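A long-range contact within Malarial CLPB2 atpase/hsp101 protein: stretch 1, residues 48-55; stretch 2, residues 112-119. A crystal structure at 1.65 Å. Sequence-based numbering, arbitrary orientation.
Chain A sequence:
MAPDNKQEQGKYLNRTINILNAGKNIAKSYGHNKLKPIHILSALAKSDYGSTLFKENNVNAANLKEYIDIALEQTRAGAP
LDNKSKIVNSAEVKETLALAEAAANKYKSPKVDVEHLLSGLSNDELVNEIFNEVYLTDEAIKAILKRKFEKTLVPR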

# COMPACT_ATOMS: atom_id res chain seq x y z
N ASP A 48 -8.38 0.66 -8.47
CA ASP A 48 -8.51 1.55 -9.63
C ASP A 48 -7.40 2.61 -9.64
O ASP A 48 -6.70 2.79 -10.64
CB ASP A 48 -9.86 2.26 -9.63
CG ASP A 48 -10.99 1.39 -10.19
OD1 ASP A 48 -10.71 0.30 -10.75
OD2 ASP A 48 -12.16 1.81 -10.06
N TYR A 49 -7.26 3.30 -8.51
CA TYR A 49 -6.35 4.44 -8.47
C TYR A 49 -4.90 3.98 -8.42
O TYR A 49 -4.02 4.54 -9.10
CB TYR A 49 -6.68 5.31 -7.27
CG TYR A 49 -5.95 6.62 -7.24
CD1 TYR A 49 -4.62 6.70 -6.87
CD2 TYR A 49 -6.59 7.80 -7.60
CE1 TYR A 49 -3.95 7.89 -6.85
CE2 TYR A 49 -5.92 9.01 -7.57
CZ TYR A 49 -4.60 9.05 -7.20
OH TYR A 49 -3.91 10.24 -7.16
N GLY A 50 -4.63 2.99 -7.57
CA GLY A 50 -3.30 2.44 -7.47
C GLY A 50 -2.78 1.87 -8.79
O GLY A 50 -1.59 2.02 -9.10
N SER A 51 -3.64 1.19 -9.54
CA SER A 51 -3.18 0.55 -10.78
C SER A 51 -2.82 1.60 -11.83
O SER A 51 -1.83 1.47 -12.54
CB SER A 51 -4.22 -0.44 -11.32
OG SER A 51 -5.48 0.18 -11.51
N THR A 52 -3.64 2.63 -11.92
CA THR A 52 -3.35 3.78 -12.77
C THR A 52 -2.05 4.49 -12.35
O THR A 52 -1.24 4.88 -13.19
CB THR A 52 -4.48 4.76 -12.70
OG1 THR A 52 -5.69 4.11 -13.12
CG2 THR A 52 -4.20 5.97 -13.58
N LEU A 53 -1.85 4.64 -11.04
CA LEU A 53 -0.62 5.24 -10.55
C LEU A 53 0.64 4.51 -11.02
O LEU A 53 1.59 5.15 -11.49
CB LEU A 53 -0.64 5.32 -9.02
CG LEU A 53 0.35 6.39 -8.53
CD1 LEU A 53 -0.36 7.74 -8.42
CD2 LEU A 53 0.98 5.99 -7.22
N PHE A 54 0.64 3.19 -10.88
CA PHE A 54 1.79 2.38 -11.22
C PHE A 54 2.02 2.43 -12.73
O PHE A 54 3.17 2.44 -13.17
CB PHE A 54 1.58 0.93 -10.78
CG PHE A 54 1.88 0.69 -9.32
CD1 PHE A 54 3.09 1.07 -8.77
CD2 PHE A 54 0.93 0.10 -8.50
CE1 PHE A 54 3.36 0.85 -7.40
CE2 PHE A 54 1.19 -0.11 -7.14
CZ PHE A 54 2.41 0.26 -6.60
N LYS A 55 0.93 2.44 -13.48
CA LYS A 55 0.99 2.49 -14.94
C LYS A 55 1.76 3.73 -15.39
O LYS A 55 2.76 3.64 -16.12
CB LYS A 55 -0.42 2.47 -15.54
N VAL A 112 -5.15 11.92 3.50
CA VAL A 112 -4.21 10.88 3.16
C VAL A 112 -4.71 10.14 1.91
O VAL A 112 -5.76 9.52 1.93
CB VAL A 112 -4.00 9.89 4.33
CG1 VAL A 112 -2.94 8.87 3.98
CG2 VAL A 112 -3.59 10.65 5.60
N ASP A 113 -3.96 10.26 0.82
CA ASP A 113 -4.33 9.64 -0.46
C ASP A 113 -3.45 8.42 -0.72
O ASP A 113 -2.57 8.07 0.05
CB ASP A 113 -4.20 10.67 -1.61
CG ASP A 113 -5.13 10.38 -2.78
OD1 ASP A 113 -5.48 9.21 -2.99
OD2 ASP A 113 -5.51 11.33 -3.49
N VAL A 114 -3.69 7.77 -1.85
CA VAL A 114 -2.96 6.57 -2.21
C VAL A 114 -1.45 6.76 -2.32
O VAL A 114 -0.70 5.88 -1.94
CB VAL A 114 -3.53 5.96 -3.51
CG1 VAL A 114 -2.87 4.65 -3.82
CG2 VAL A 114 -5.01 5.73 -3.35
N GLU A 115 -1.00 7.91 -2.85
CA GLU A 115 0.44 8.14 -2.96
C GLU A 115 1.09 8.21 -1.59
O GLU A 115 2.26 7.86 -1.43
CB GLU A 115 0.71 9.48 -3.66
CG GLU A 115 0.28 9.51 -5.14
CD GLU A 115 -1.19 9.87 -5.34
OE1 GLU A 115 -2.01 9.85 -4.39
OE2 GLU A 115 -1.54 10.18 -6.52
N HIS A 116 0.36 8.74 -0.62
CA HIS A 116 0.90 8.88 0.74
C HIS A 116 1.00 7.51 1.41
O HIS A 116 1.99 7.22 2.08
CB HIS A 116 0.02 9.84 1.55
CG HIS A 116 -0.11 11.17 0.86
ND1 HIS A 116 -1.32 11.66 0.43
CD2 HIS A 116 0.83 12.07 0.47
CE1 HIS A 116 -1.13 12.83 -0.16
NE2 HIS A 116 0.16 13.10 -0.15
N LEU A 117 0.01 6.67 1.16
CA LEU A 117 0.03 5.29 1.60
C LEU A 117 1.19 4.58 0.92
O LEU A 117 1.95 3.83 1.57
CB LEU A 117 -1.32 4.63 1.29
CG LEU A 117 -1.53 3.22 1.78
CD1 LEU A 117 -1.32 3.11 3.29
CD2 LEU A 117 -2.93 2.82 1.41
N LEU A 118 1.39 4.85 -0.37
CA LEU A 118 2.51 4.25 -1.09
C LEU A 118 3.83 4.61 -0.41
O LEU A 118 4.70 3.75 -0.19
CB LEU A 118 2.48 4.65 -2.59
CG LEU A 118 3.50 3.90 -3.45
CD1 LEU A 118 2.98 2.54 -3.85
CD2 LEU A 118 3.83 4.74 -4.68
N SER A 119 3.98 5.88 -0.01
CA SER A 119 5.21 6.32 0.63
C SER A 119 5.39 5.58 1.96
O SER A 119 6.49 5.10 2.29
CB SER A 119 5.15 7.83 0.86
OG SER A 119 6.33 8.26 1.50

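What fills the space between the two helices? Their axes approach to 10.8 Å and cross at an angle of 71°, so the gap is bridged mainly by side chains. Leu53 points toward the other stretch, as does Leu118, and their methyl groups meet with Leu53 CD2 4.0 Å from Leu118 CD2. Leu118 also receives Phe54, whose CA-to-CB bond runs sideways but whose ring, with chi1 in the m well, swings its far end in until Phe54 CZ lies 3.6 Å from Leu118 CD1. All three residues are buried, and a branched leucine suits this spot because its two methyls can touch two neighbours at once: CD2 meets Leu53 while CD1 meets Phe54.

Where do the backbones come nearest? The closest pair of CA atoms is that of Gly50 and Val114, 6.7 Å apart. Glycine offers no side chain here, and Val114 CG1 rests 4.3 Å from Gly50 CA, so the valine packs directly against the bare backbone. Val114 is compact and points toward stretch 1, filling this narrower part of the contact. It touches Tyr49 as well, with Val114 CB 3.6 Å from Tyr49 CD1, so that one small apolar residue lies against both the glycine and the aromatic ring.

How does the contact turn from apolar to polar? Tyr49 makes the change within a single side chain. Its CA-to-CB bond points toward stretch 2, and with chi1 in the t well the ring passes Val114 and carries the hydroxyl to Glu115. There Tyr49 OH donates a very short hydrogen bond of 2.5 Å to Glu115 OE2, which lies at the ring edge, near its plane. Glu115 starts out sideways, but its chain bends, m at chi1 and p at chi2, and brings the carboxylate to the hydroxyl. The same oxygen, Glu115 OE2, lies 3.3 Å from Leu53 CD1, placing the hydrogen bond directly beside the apolar centre.

What lies at the polar edge, where the second helix begins? Asp113 occupies the N-cap position, though its side chain makes no capping bond. Its carboxylate stands by Tyr49, with Asp113 OD1 over one face of the ring and Asp113 OD2 4.1 Å from Tyr49 OH, a proximity rather than a hydrogen bond. Both carboxylate oxygens are hydrogen-bonded elsewhere in the structure, so neither is left unsatisfied in this buried place. Altogether the two stretches bury 346 Å² between them, with Tyr49 and Leu53 giving the largest shares from the first helix.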